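Local coordinates for protein metal transporter CNNM3 (Homo sapiens, PDB 6DFD) that probably takes part in magnesium efflux across the membrane, with a cyclic nucleotide-binding homology domain that mediates dimerization, at residues 51-56 and 111-116; 99-104 and 187-192; 119-124 and 136-141. The protein carries 6 engineered substitutions. All coordinates share one frame; numbering follows the deposited sequence.

Contact 1 of 3, residues 51-56 and 111-116; sequences LATQRF and FILILQ
T53 OG1 is hydrogen-bonded to the backbone oxygen of L49, one turn back in the same helix, while L115 CD1 packs against it at 3.4 Å. With chi1 at -59°, the hydroxyl stands beside its own backbone N and leans back along the helix; the methyl CG2, anti to the backbone N, also faces the strand, next to the hydroxyl that touches L115. There the T53 methyl meets two leucines: T53 CG2 lies 4.2 Å from both L115 CD1 and L113 CD2. The hydroxyl thus has its polar need met inside the helix, and toward 111-116 it makes only van der Waals contact.

L115 crosses T53 at about a right angle. It leaves the backbone alongside the helix, but its far end turns toward it, with both torsions away from staggered values. L115 and Q116 form a classic beta bulge opposite Q190, just where the chain turns a corner. Further along, F56 meets the other branch of L113: F56 CE2 lies 3.8 Å from L113 CD1, and the neighbouring ring carbon F56 CD2 is 3.9 Å from it. The methyl approaches the ring obliquely.

T53 and F56 lie one turn apart on helix 47-60, and L113 and L115 are two residues apart on the strand side; T53 touches both leucines, and F56 touches L113. The F56 ring also meets F135 edge-to-face, and T53 touches both F135 and L78 of helix 71-78. Q54 and R55 instead reach E71, the arginine by a salt bridge. Helix 47-60 packs on the sheet containing strands 110-114 and 189-195: L113 and L115 meet the helix, while I112 of strand 110-114 touches L101 and Y102 of the other sheet.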
ATOM      1  N   LEU A  51     -16.682  14.875  -9.462  1.00 31.94           N
ATOM      2  CA  LEU A  51     -16.751  14.346 -10.824  1.00 32.49           C
ATOM      3  C   LEU A  51     -15.483  13.581 -11.184  1.00 31.68           C
ATOM      4  O   LEU A  51     -15.546  12.499 -11.781  1.00 33.29           O
ATOM      5  CB  LEU A  51     -16.981  15.489 -11.812  1.00 33.11           C
ATOM      6  CG  LEU A  51     -17.113  15.120 -13.289  1.00 35.26           C
ATOM      7  CD1 LEU A  51     -18.252  14.122 -13.521  1.00 36.75           C
ATOM      8  CD2 LEU A  51     -17.330  16.399 -14.112  1.00 37.13           C
ATOM      9  N   ALA A  52     -14.318  14.139 -10.858  1.00 30.42           N
ATOM     10  CA  ALA A  52     -13.066  13.427 -11.100  1.00 30.41           C
ATOM     11  C   ALA A  52     -13.040  12.107 -10.347  1.00 29.52           C
ATOM     12  O   ALA A  52     -12.529  11.096 -10.853  1.00 28.69           O
ATOM     13  CB  ALA A  52     -11.880  14.285 -10.672  1.00 31.25           C
ATOM     14  N   THR A  53     -13.580  12.104  -9.132  1.00 29.38           N
ATOM     15  CA  THR A  53     -13.616  10.888  -8.334  1.00 29.89           C
ATOM     16  C   THR A  53     -14.510   9.846  -8.998  1.00 31.94           C
ATOM     17  O   THR A  53     -14.160   8.661  -9.064  1.00 31.10           O
ATOM     18  CB  THR A  53     -14.105  11.213  -6.927  1.00 30.51           C
ATOM     19  OG1 THR A  53     -13.229  12.177  -6.306  1.00 31.57           O
ATOM     20  CG2 THR A  53     -14.155   9.955  -6.067  1.00 31.12           C
ATOM     21  N   GLN A  54     -15.668  10.275  -9.498  1.00 33.07           N
ATOM     22  CA  GLN A  54     -16.565   9.350 -10.188  1.00 33.09           C
ATOM     23  C   GLN A  54     -15.901   8.771 -11.427  1.00 33.94           C
ATOM     24  O   GLN A  54     -15.887   7.549 -11.611  1.00 36.96           O
ATOM     25  CB  GLN A  54     -17.871  10.051 -10.554  1.00 33.89           C
ATOM     26  CG  GLN A  54     -18.830   9.174 -11.344  1.00 35.40           C
ATOM     27  CD  GLN A  54     -18.670   9.381 -12.813  1.00 36.42           C
ATOM     28  OE1 GLN A  54     -18.908  10.476 -13.318  1.00 37.57           O
ATOM     29  NE2 GLN A  54     -18.240   8.343 -13.519  1.00 36.77           N
ATOM     30  N   ARG A  55     -15.325   9.625 -12.287  1.00 32.47           N
ATOM     31  CA  ARG A  55     -14.665   9.104 -13.486  1.00 33.58           C
ATOM     32  C   ARG A  55     -13.567   8.118 -13.113  1.00 32.43           C
ATOM     33  O   ARG A  55     -13.397   7.074 -13.757  1.00 30.93           O
ATOM     34  CB  ARG A  55     -14.050  10.235 -14.314  1.00 38.54           C
ATOM     35  CG  ARG A  55     -14.971  11.360 -14.716  1.00 45.29           C
ATOM     36  CD  ARG A  55     -16.145  10.872 -15.489  1.00 51.19           C
ATOM     37  NE  ARG A  55     -16.787  11.965 -16.214  1.00 51.90           N
ATOM     38  CZ  ARG A  55     -18.042  11.931 -16.644  1.00 53.40           C
ATOM     39  NH1 ARG A  55     -18.795  10.863 -16.410  1.00 55.34           N
ATOM     40  NH2 ARG A  55     -18.546  12.965 -17.307  1.00 53.22           N
ATOM     41  N   PHE A  56     -12.783   8.461 -12.095  1.00 29.25           N
ATOM     42  CA  PHE A  56     -11.699   7.589 -11.667  1.00 30.23           C
ATOM     43  C   PHE A  56     -12.227   6.227 -11.258  1.00 30.64           C
ATOM     44  O   PHE A  56     -11.732   5.196 -11.718  1.00 32.89           O
ATOM     45  CB  PHE A  56     -10.954   8.238 -10.501  1.00 29.60           C
ATOM     46  CG  PHE A  56      -9.861   7.382  -9.925  1.00 31.50           C
ATOM     47  CD1 PHE A  56      -8.633   7.295 -10.545  1.00 33.76           C
ATOM     48  CD2 PHE A  56     -10.059   6.678  -8.756  1.00 33.96           C
ATOM     49  CE1 PHE A  56      -7.616   6.519 -10.004  1.00 35.54           C
ATOM     50  CE2 PHE A  56      -9.044   5.896  -8.213  1.00 34.42           C
ATOM     51  CZ  PHE A  56      -7.825   5.825  -8.835  1.00 34.10           C
ATOM     52  N   PHE A 111     -16.039   0.623   1.848  1.00 33.28           N
ATOM     53  CA  PHE A 111     -14.970   0.965   0.925  1.00 32.13           C
ATOM     54  C   PHE A 111     -14.572   2.410   1.185  1.00 33.38           C
ATOM     55  O   PHE A 111     -15.431   3.250   1.471  1.00 33.43           O
ATOM     56  CB  PHE A 111     -15.475   0.780  -0.511  1.00 31.73           C
ATOM     57  CG  PHE A 111     -14.689   1.506  -1.561  1.00 31.91           C
ATOM     58  CD1 PHE A 111     -14.963   2.836  -1.866  1.00 32.00           C
ATOM     59  CD2 PHE A 111     -13.720   0.845  -2.294  1.00 31.22           C
ATOM     60  CE1 PHE A 111     -14.256   3.495  -2.843  1.00 31.35           C
ATOM     61  CE2 PHE A 111     -13.005   1.507  -3.282  1.00 31.65           C
ATOM     62  CZ  PHE A 111     -13.274   2.831  -3.558  1.00 31.54           C
ATOM     63  N   ILE A 112     -13.273   2.696   1.105  1.00 32.91           N
ATOM     64  CA  ILE A 112     -12.766   4.049   1.296  1.00 31.26           C
ATOM     65  C   ILE A 112     -11.839   4.423   0.152  1.00 31.58           C
ATOM     66  O   ILE A 112     -10.987   3.629  -0.265  1.00 31.92           O
ATOM     67  CB  ILE A 112     -12.037   4.198   2.648  1.00 34.80           C
ATOM     68  CG1 ILE A 112     -13.064   4.182   3.780  1.00 39.90           C
ATOM     69  CG2 ILE A 112     -11.227   5.490   2.681  1.00 31.48           C
ATOM     70  CD1 ILE A 112     -12.466   4.074   5.146  1.00 46.63           C
ATOM     71  N   LEU A 113     -12.006   5.643  -0.352  1.00 30.40           N
ATOM     72  CA  LEU A 113     -11.049   6.264  -1.254  1.00 29.28           C
ATOM     73  C   LEU A 113     -10.582   7.545  -0.588  1.00 28.78           C
ATOM     74  O   LEU A 113     -11.403   8.310  -0.068  1.00 29.45           O
ATOM     75  CB  LEU A 113     -11.657   6.564  -2.630  1.00 30.48           C
ATOM     76  CG  LEU A 113     -10.701   7.307  -3.575  1.00 32.75           C
ATOM     77  CD1 LEU A 113     -10.845   6.837  -4.968  1.00 35.18           C
ATOM     78  CD2 LEU A 113     -10.948   8.802  -3.546  1.00 36.91           C
ATOM     79  N   ILE A 114      -9.276   7.771  -0.585  1.00 28.33           N
ATOM     80  CA  ILE A 114      -8.701   8.947   0.061  1.00 27.86           C
ATOM     81  C   ILE A 114      -8.734  10.101  -0.930  1.00 29.30           C
ATOM     82  O   ILE A 114      -8.065  10.058  -1.967  1.00 31.01           O
ATOM     83  CB  ILE A 114      -7.265   8.675   0.541  1.00 30.24           C
ATOM     84  CG1 ILE A 114      -7.254   7.547   1.573  1.00 34.80           C
ATOM     85  CG2 ILE A 114      -6.633   9.959   1.154  1.00 31.44           C
ATOM     86  CD1 ILE A 114      -5.851   7.125   1.990  1.00 41.45           C
ATOM     87  N   LEU A 115      -9.499  11.145  -0.612  1.00 30.97           N
ATOM     88  CA  LEU A 115      -9.479  12.325  -1.471  1.00 31.59           C
ATOM     89  C   LEU A 115      -8.260  13.178  -1.176  1.00 31.83           C
ATOM     90  O   LEU A 115      -7.649  13.747  -2.092  1.00 30.04           O
ATOM     91  CB  LEU A 115     -10.743  13.153  -1.265  1.00 34.38           C
ATOM     92  CG  LEU A 115     -11.922  13.110  -2.240  1.00 38.27           C
ATOM     93  CD1 LEU A 115     -11.914  11.924  -3.166  1.00 39.49           C
ATOM     94  CD2 LEU A 115     -13.202  13.198  -1.454  1.00 38.81           C
ATOM     95  N   GLN A 116      -7.900  13.276   0.101  1.00 32.19           N
ATOM     96  CA  GLN A 116      -6.762  14.085   0.499  1.00 31.86           C
ATOM     97  C   GLN A 116      -6.203  13.506   1.789  1.00 30.93           C
ATOM     98  O   GLN A 116      -6.965  13.134   2.681  1.00 31.12           O
ATOM     99  CB  GLN A 116      -7.176  15.550   0.705  1.00 35.64           C
ATOM    100  CG  GLN A 116      -6.027  16.484   1.033  1.00 43.63           C
ATOM    101  CD  GLN A 116      -6.490  17.906   1.294  1.00 51.46           C
ATOM    102  OE1 GLN A 116      -7.526  18.340   0.792  1.00 51.57           O
ATOM    103  NE2 GLN A 116      -5.719  18.640   2.088  1.00 56.31           N
TER

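Contact 2 of 3, residues 99-104 and 187-192; sequences HYLYQR and SDLQLI
L101 and L191 bring their backbones nearest, CA to CA at 10.2 Å, a separation bridged entirely by side chains. L101 sends its two methyls to different partners: L101 CD1 meets L189 CD1 at 3.8 Å, and L101 CD2 meets L191 CD1, also at 3.8 Å. Both leucine pairs approach tip to tip. All three side chains have CG beside the backbone N, with CD1 extended in line with the chain (chi2 close to 180°), and this stretches L189 and L191 far enough to reach the forked end of L101. Strands 100-102 and 189-195 belong to the two different four-stranded antiparallel sheets of the domain, so the leucines join these sheets across the interior of the beta-barrel that characterises cyclic nucleotide-binding homology domains. L101 sits at a corner of its strand, where L101 and Y102 form a classic beta bulge opposite V183. V87 touches both L101 and L189, and I112 touches both L101 and L191. At the approach to strand 189-195, S187 OG donates to D188 O at 3.0 Å from well above the carbonyl plane, and the same hydroxyl is hydrogen-bonded to R118 N.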
ATOM      1  N   HIS A  99      -8.188   7.245  14.184  1.00 40.03           N
ATOM      2  CA  HIS A  99      -7.250   7.306  13.071  1.00 37.49           C
ATOM      3  C   HIS A  99      -7.251   6.045  12.217  1.00 35.99           C
ATOM      4  O   HIS A  99      -6.726   6.066  11.095  1.00 34.78           O
ATOM      5  CB  HIS A  99      -5.830   7.538  13.590  1.00 37.81           C
ATOM      6  CG  HIS A  99      -5.635   8.872  14.221  1.00 40.60           C
ATOM      7  ND1 HIS A  99      -4.490   9.212  14.904  1.00 41.66           N
ATOM      8  CD2 HIS A  99      -6.436   9.961  14.263  1.00 41.53           C
ATOM      9  CE1 HIS A  99      -4.600  10.449  15.354  1.00 42.75           C
ATOM     10  NE2 HIS A  99      -5.771  10.926  14.974  1.00 42.21           N
ATOM     11  N   TYR A 100      -7.819   4.951  12.709  1.00 37.98           N
ATOM     12  CA  TYR A 100      -7.768   3.682  11.994  1.00 38.52           C
ATOM     13  C   TYR A 100      -8.974   3.557  11.074  1.00 39.44           C
ATOM     14  O   TYR A 100     -10.121   3.621  11.529  1.00 39.69           O
ATOM     15  CB  TYR A 100      -7.717   2.503  12.964  1.00 40.46           C
ATOM     16  CG  TYR A 100      -6.384   2.413  13.659  1.00 43.74           C
ATOM     17  CD1 TYR A 100      -6.129   3.168  14.784  1.00 45.11           C
ATOM     18  CD2 TYR A 100      -5.371   1.601  13.165  1.00 46.54           C
ATOM     19  CE1 TYR A 100      -4.905   3.110  15.423  1.00 47.32           C
ATOM     20  CE2 TYR A 100      -4.140   1.536  13.798  1.00 47.78           C
ATOM     21  CZ  TYR A 100      -3.917   2.292  14.925  1.00 48.77           C
ATOM     22  OH  TYR A 100      -2.701   2.236  15.566  1.00 50.80           O
ATOM     23  N   LEU A 101      -8.705   3.367   9.788  1.00 39.53           N
ATOM     24  CA  LEU A 101      -9.748   3.097   8.806  1.00 39.54           C
ATOM     25  C   LEU A 101     -10.030   1.607   8.673  1.00 41.88           C
ATOM     26  O   LEU A 101     -11.182   1.204   8.456  1.00 42.55           O
ATOM     27  CB  LEU A 101      -9.336   3.665   7.449  1.00 39.04           C
ATOM     28  CG  LEU A 101      -8.957   5.148   7.398  1.00 39.67           C
ATOM     29  CD1 LEU A 101      -8.646   5.560   5.958  1.00 35.89           C
ATOM     30  CD2 LEU A 101     -10.061   6.014   7.987  1.00 44.55           C
ATOM     31  N   TYR A 102      -8.991   0.783   8.800  1.00 42.69           N
ATOM     32  CA  TYR A 102      -9.113  -0.662   8.753  1.00 43.38           C
ATOM     33  C   TYR A 102      -8.163  -1.264   9.773  1.00 44.06           C
ATOM     34  O   TYR A 102      -7.095  -0.711  10.046  1.00 43.00           O
ATOM     35  CB  TYR A 102      -8.790  -1.216   7.366  1.00 41.50           C
ATOM     36  CG  TYR A 102      -9.740  -0.721   6.311  1.00 38.56           C
ATOM     37  CD1 TYR A 102     -10.907  -1.413   6.028  1.00 39.12           C
ATOM     38  CD2 TYR A 102      -9.479   0.447   5.610  1.00 36.72           C
ATOM     39  CE1 TYR A 102     -11.788  -0.962   5.062  1.00 37.54           C
ATOM     40  CE2 TYR A 102     -10.354   0.909   4.642  1.00 35.99           C
ATOM     41  CZ  TYR A 102     -11.508   0.194   4.377  1.00 35.76           C
ATOM     42  OH  TYR A 102     -12.396   0.639   3.423  1.00 36.61           O
ATOM     43  N   GLN A 103      -8.559  -2.404  10.329  1.00 44.57           N
ATOM     44  CA  GLN A 103      -7.714  -3.115  11.276  1.00 47.65           C
ATOM     45  C   GLN A 103      -7.737  -4.594  10.936  1.00 53.18           C
ATOM     46  O   GLN A 103      -8.814  -5.174  10.766  1.00 51.25           O
ATOM     47  CB  GLN A 103      -8.182  -2.876  12.709  1.00 49.90           C
ATOM     48  CG  GLN A 103      -8.135  -1.410  13.094  1.00 54.38           C
ATOM     49  CD  GLN A 103      -8.783  -1.140  14.425  1.00 63.07           C
ATOM     50  OE1 GLN A 103      -9.846  -0.522  14.499  1.00 70.20           O
ATOM     51  NE2 GLN A 103      -8.148  -1.606  15.490  1.00 62.75           N
ATOM     52  N   ARG A 104      -6.546  -5.183  10.810  1.00 62.47           N
ATOM     53  CA  ARG A 104      -6.408  -6.605  10.529  1.00 69.80           C
ATOM     54  C   ARG A 104      -7.437  -7.408  11.305  1.00 73.86           C
ATOM     55  O   ARG A 104      -7.644  -7.189  12.500  1.00 70.68           O
ATOM     56  CB  ARG A 104      -5.010  -7.098  10.901  1.00 72.66           C
ATOM     57  CG  ARG A 104      -3.919  -6.812   9.901  1.00 75.33           C
ATOM     58  CD  ARG A 104      -2.701  -7.668  10.231  1.00 80.01           C
ATOM     59  NE  ARG A 104      -2.603  -8.825   9.347  1.00 82.89           N
ATOM     60  CZ  ARG A 104      -1.870  -8.869   8.237  1.00 81.76           C
ATOM     61  NH1 ARG A 104      -1.145  -7.820   7.854  1.00 80.39           N
ATOM     62  NH2 ARG A 104      -1.862  -9.975   7.504  1.00 81.29           N
ATOM     63  N   SER A 187      -2.313  12.010   8.815  1.00 34.37           N
ATOM     64  CA  SER A 187      -2.642  13.415   8.622  1.00 35.51           C
ATOM     65  C   SER A 187      -4.156  13.516   8.659  1.00 34.82           C
ATOM     66  O   SER A 187      -4.853  12.501   8.645  1.00 35.24           O
ATOM     67  CB  SER A 187      -2.110  13.943   7.289  1.00 35.71           C
ATOM     68  OG  SER A 187      -2.846  13.380   6.198  1.00 36.36           O
ATOM     69  N   ASP A 188      -4.672  14.746   8.688  1.00 34.92           N
ATOM     70  CA  ASP A 188      -6.095  14.914   8.423  1.00 35.13           C
ATOM     71  C   ASP A 188      -6.425  14.230   7.108  1.00 32.71           C
ATOM     72  O   ASP A 188      -5.659  14.319   6.146  1.00 31.42           O
ATOM     73  CB  ASP A 188      -6.486  16.384   8.320  1.00 39.06           C
ATOM     74  CG  ASP A 188      -6.392  17.122   9.639  1.00 44.38           C
ATOM     75  OD1 ASP A 188      -6.370  16.485  10.716  1.00 44.98           O
ATOM     76  OD2 ASP A 188      -6.366  18.362   9.569  1.00 46.15           O
ATOM     77  N   LEU A 189      -7.560  13.538   7.065  1.00 34.31           N
ATOM     78  CA  LEU A 189      -7.997  12.869   5.848  1.00 34.00           C
ATOM     79  C   LEU A 189      -9.332  13.430   5.391  1.00 33.93           C
ATOM     80  O   LEU A 189     -10.218  13.687   6.210  1.00 33.87           O
ATOM     81  CB  LEU A 189      -8.166  11.351   6.033  1.00 35.66           C
ATOM     82  CG  LEU A 189      -6.993  10.543   6.586  1.00 37.07           C
ATOM     83  CD1 LEU A 189      -7.377   9.074   6.649  1.00 38.00           C
ATOM     84  CD2 LEU A 189      -5.746  10.743   5.740  1.00 35.57           C
ATOM     85  N   GLN A 190      -9.477  13.583   4.074  1.00 31.40           N
ATOM     86  CA  GLN A 190     -10.780  13.761   3.448  1.00 33.31           C
ATOM     87  C   GLN A 190     -11.046  12.528   2.601  1.00 31.35           C
ATOM     88  O   GLN A 190     -10.219  12.172   1.749  1.00 31.71           O
ATOM     89  CB  GLN A 190     -10.837  15.032   2.597  1.00 40.72           C
ATOM     90  CG  GLN A 190     -12.249  15.417   2.166  1.00 52.77           C
ATOM     91  CD  GLN A 190     -13.140  15.810   3.338  1.00 67.43           C
ATOM     92  OE1 GLN A 190     -12.697  16.468   4.280  1.00 71.92           O
ATOM     93  NE2 GLN A 190     -14.402  15.398   3.285  1.00 73.17           N
ATOM     94  N   LEU A 191     -12.204  11.901   2.834  1.00 33.48           N
ATOM     95  CA  LEU A 191     -12.486  10.534   2.419  1.00 35.00           C
ATOM     96  C   LEU A 191     -13.823  10.428   1.704  1.00 33.56           C
ATOM     97  O   LEU A 191     -14.787  11.127   2.038  1.00 33.29           O
ATOM     98  CB  LEU A 191     -12.557   9.581   3.632  1.00 39.30           C
ATOM     99  CG  LEU A 191     -11.345   9.463   4.550  1.00 42.97           C
ATOM    100  CD1 LEU A 191     -11.654   8.474   5.640  1.00 43.94           C
ATOM    101  CD2 LEU A 191     -10.114   9.042   3.776  1.00 45.54           C
ATOM    102  N   ILE A 192     -13.868   9.495   0.755  1.00 31.76           N
ATOM    103  CA  ILE A 192     -15.102   8.897   0.252  1.00 32.32           C
ATOM    104  C   ILE A 192     -15.279   7.567   0.971  1.00 32.37           C
ATOM    105  O   ILE A 192     -14.377   6.724   0.947  1.00 33.40           O
ATOM    106  CB  ILE A 192     -15.034   8.695  -1.274  1.00 34.10           C
ATOM    107  CG1 ILE A 192     -14.984  10.049  -1.985  1.00 36.78           C
ATOM    108  CG2 ILE A 192     -16.199   7.839  -1.782  1.00 35.65           C
ATOM    109  CD1 ILE A 192     -16.216  10.943  -1.736  1.00 39.14           C
TER

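Contact 3 of 3, residues 119-124 and 136-141; sequences VEVEIG and TYYGVS
Y138 OH and the methyls of V119 and V121 form the tight part of this contact. V119 CG2 approaches Y138 OH to 3.4 Å; with V119 CG1 anti to the carbonyl carbon (chi1 -65°), CG2 falls between the backbone N and that carbon. V121 CG2 lies 3.8 Å from Y138 CE1, and both methyls reach the ring obliquely, the valines and the tyrosine coming from opposite directions. The hydroxyl is not stranded among them: Y138 OH donates to T136 OG1 at 2.9 Å and is also hydrogen-bonded to N132 ND2, while T136 OG1 is in turn bonded to G133 O. A phenylalanine in place of Y138 would probably leave T136 and N132 without their shared partner and open a gap beside the V119 methyl.

The looser, partly exposed side holds E120, which points away from 136-141 and makes a weak, long ion pair with R184, and E122, salt-bridged to R104. At the packed dimer interface, S141 N is hydrogen-bonded to E126 of the second subunit, against which V140 also packs, and Y138 lies on L128 of that subunit. The chemistry thus combines apolar contact between strands of different sheets with a chain of hydrogen bonds that probably fixes the buried phenol.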
ATOM      1  N   VAL A 119      -1.873   7.949   4.668  1.00 30.59           N
ATOM      2  CA  VAL A 119      -2.115   6.814   5.546  1.00 31.79           C
ATOM      3  C   VAL A 119      -0.920   5.873   5.494  1.00 32.07           C
ATOM      4  O   VAL A 119      -0.171   5.829   4.514  1.00 31.08           O
ATOM      5  CB  VAL A 119      -3.405   6.044   5.172  1.00 33.60           C
ATOM      6  CG1 VAL A 119      -4.629   6.913   5.386  1.00 34.68           C
ATOM      7  CG2 VAL A 119      -3.334   5.539   3.744  1.00 32.55           C
ATOM      8  N   GLU A 120      -0.743   5.124   6.571  1.00 34.35           N
ATOM      9  CA  GLU A 120       0.186   4.010   6.605  1.00 36.36           C
ATOM     10  C   GLU A 120      -0.616   2.727   6.516  1.00 35.42           C
ATOM     11  O   GLU A 120      -1.621   2.559   7.222  1.00 36.03           O
ATOM     12  CB  GLU A 120       1.029   4.010   7.884  1.00 41.20           C
ATOM     13  CG  GLU A 120       1.984   2.815   7.987  1.00 46.61           C
ATOM     14  CD  GLU A 120       2.850   2.865   9.239  1.00 53.71           C
ATOM     15  OE1 GLU A 120       3.930   3.487   9.188  1.00 55.90           O
ATOM     16  OE2 GLU A 120       2.437   2.292  10.269  1.00 56.47           O
ATOM     17  N   VAL A 121      -0.168   1.834   5.649  1.00 36.01           N
ATOM     18  CA  VAL A 121      -0.795   0.546   5.423  1.00 39.91           C
ATOM     19  C   VAL A 121       0.197  -0.518   5.850  1.00 41.83           C
ATOM     20  O   VAL A 121       1.366  -0.473   5.447  1.00 43.81           O
ATOM     21  CB  VAL A 121      -1.177   0.353   3.945  1.00 44.50           C
ATOM     22  CG1 VAL A 121      -1.954  -0.933   3.765  1.00 47.56           C
ATOM     23  CG2 VAL A 121      -1.967   1.541   3.428  1.00 46.92           C
ATOM     24  N   GLU A 122      -0.261  -1.475   6.649  1.00 42.06           N
ATOM     25  CA  GLU A 122       0.510  -2.682   6.920  1.00 45.47           C
ATOM     26  C   GLU A 122      -0.322  -3.864   6.446  1.00 43.45           C
ATOM     27  O   GLU A 122      -1.472  -4.022   6.869  1.00 43.68           O
ATOM     28  CB  GLU A 122       0.881  -2.794   8.402  1.00 55.26           C
ATOM     29  CG  GLU A 122      -0.267  -3.049   9.332  1.00 68.80           C
ATOM     30  CD  GLU A 122      -0.370  -4.508   9.720  1.00 81.72           C
ATOM     31  OE1 GLU A 122      -1.295  -5.186   9.231  1.00 85.35           O
ATOM     32  OE2 GLU A 122       0.486  -4.977  10.501  1.00 86.84           O
ATOM     33  N   ILE A 123       0.245  -4.681   5.557  1.00 43.44           N
ATOM     34  CA  ILE A 123      -0.576  -5.554   4.729  1.00 47.24           C
ATOM     35  C   ILE A 123       0.138  -6.872   4.459  1.00 49.47           C
ATOM     36  O   ILE A 123       1.370  -6.940   4.380  1.00 48.30           O
ATOM     37  CB  ILE A 123      -0.953  -4.847   3.407  1.00 48.72           C
ATOM     38  CG1 ILE A 123      -1.896  -5.727   2.586  1.00 54.76           C
ATOM     39  CG2 ILE A 123       0.292  -4.500   2.615  1.00 46.22           C
ATOM     40  CD1 ILE A 123      -2.769  -4.946   1.645  1.00 57.37           C
ATOM     41  N   GLY A 124      -0.666  -7.928   4.316  1.00 53.52           N
ATOM     42  CA  GLY A 124      -0.168  -9.228   3.922  1.00 56.11           C
ATOM     43  C   GLY A 124       0.334 -10.031   5.105  1.00 55.80           C
ATOM     44  O   GLY A 124       0.329  -9.588   6.256  1.00 54.39           O
ATOM     45  N   THR A 136      -5.634   6.619  -3.354  1.00 29.74           N
ATOM     46  CA  THR A 136      -5.570   5.210  -3.015  1.00 28.84           C
ATOM     47  C   THR A 136      -6.896   4.804  -2.383  1.00 29.56           C
ATOM     48  O   THR A 136      -7.632   5.640  -1.854  1.00 29.39           O
ATOM     49  CB  THR A 136      -4.394   4.918  -2.081  1.00 30.79           C
ATOM     50  OG1 THR A 136      -4.530   5.665  -0.869  1.00 33.01           O
ATOM     51  CG2 THR A 136      -3.078   5.281  -2.772  1.00 33.86           C
ATOM     52  N   TYR A 137      -7.240   3.521  -2.497  1.00 32.43           N
ATOM     53  CA  TYR A 137      -8.537   3.064  -2.017  1.00 32.30           C
ATOM     54  C   TYR A 137      -8.424   1.666  -1.430  1.00 32.25           C
ATOM     55  O   TYR A 137      -7.468   0.934  -1.690  1.00 33.84           O
ATOM     56  CB  TYR A 137      -9.583   3.089  -3.132  1.00 32.28           C
ATOM     57  CG  TYR A 137      -9.183   2.270  -4.328  1.00 33.94           C
ATOM     58  CD1 TYR A 137      -9.435   0.911  -4.375  1.00 37.04           C
ATOM     59  CD2 TYR A 137      -8.538   2.860  -5.407  1.00 36.92           C
ATOM     60  CE1 TYR A 137      -9.071   0.155  -5.484  1.00 42.04           C
ATOM     61  CE2 TYR A 137      -8.169   2.113  -6.512  1.00 42.17           C
ATOM     62  CZ  TYR A 137      -8.438   0.765  -6.541  1.00 45.83           C
ATOM     63  OH  TYR A 137      -8.072   0.018  -7.634  1.00 51.74           O
ATOM     64  N   TYR A 138      -9.432   1.311  -0.632  1.00 30.93           N
ATOM     65  CA  TYR A 138      -9.392   0.159   0.259  1.00 31.44           C
ATOM     66  C   TYR A 138     -10.799  -0.388   0.401  1.00 33.13           C
ATOM     67  O   TYR A 138     -11.784   0.323   0.192  1.00 34.09           O
ATOM     68  CB  TYR A 138      -8.848   0.528   1.654  1.00 31.94           C
ATOM     69  CG  TYR A 138      -7.590   1.342   1.547  1.00 34.15           C
ATOM     70  CD1 TYR A 138      -6.348   0.728   1.498  1.00 38.61           C
ATOM     71  CD2 TYR A 138      -7.648   2.720   1.402  1.00 33.63           C
ATOM     72  CE1 TYR A 138      -5.191   1.469   1.337  1.00 37.62           C
ATOM     73  CE2 TYR A 138      -6.501   3.468   1.235  1.00 33.31           C
ATOM     74  CZ  TYR A 138      -5.274   2.833   1.202  1.00 35.95           C
ATOM     75  OH  TYR A 138      -4.115   3.566   1.027  1.00 35.87           O
ATOM     76  N   GLY A 139     -10.878  -1.660   0.776  1.00 33.58           N
ATOM     77  CA  GLY A 139     -12.139  -2.245   1.187  1.00 34.77           C
ATOM     78  C   GLY A 139     -13.069  -2.625   0.061  1.00 36.76           C
ATOM     79  O   GLY A 139     -14.273  -2.744   0.292  1.00 38.25           O
ATOM     80  N   VAL A 140     -12.553  -2.819  -1.156  1.00 36.80           N
ATOM     81  CA  VAL A 140     -13.406  -3.248  -2.267  1.00 40.25           C
ATOM     82  C   VAL A 140     -14.119  -4.545  -1.921  1.00 44.17           C
ATOM     83  O   VAL A 140     -15.296  -4.733  -2.254  1.00 46.77           O
ATOM     84  CB  VAL A 140     -12.572  -3.388  -3.556  1.00 41.81           C
ATOM     85  CG1 VAL A 140     -13.352  -4.116  -4.646  1.00 48.49           C
ATOM     86  CG2 VAL A 140     -12.143  -2.015  -4.051  1.00 39.19           C
ATOM     87  N   SER A 141     -13.420  -5.466  -1.251  1.00 45.36           N
ATOM     88  CA  SER A 141     -14.037  -6.746  -0.911  1.00 50.49           C
ATOM     89  C   SER A 141     -15.203  -6.574   0.052  1.00 47.58           C
ATOM     90  O   SER A 141     -16.109  -7.416   0.085  1.00 48.06           O
ATOM     91  CB  SER A 141     -12.994  -7.688  -0.314  1.00 59.69           C
ATOM     92  OG  SER A 141     -12.177  -8.240  -1.332  1.00 65.98           O
TER

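How the contacts relate
All three contacts are buried, but they do not join the same elements. Contact 1 sets a helix on one sheet, whereas contacts 2 and 3 join the same two sheets to each other within the barrel, and V183 touches side chains of both. Strand 110-114 ties the set together: backbone bonds run from L113 and L115 to contact 2's segment 187-192, and from I112 O to Y138 N (2.8 Å) in contact 3. Contact 2 is purely leucine, while contacts 1 and 3 each include a hydroxyl satisfied outside the touching pair. Toward the surface, R104 and E122 link contacts 2 and 3, and contact 3 alone reaches the second subunit.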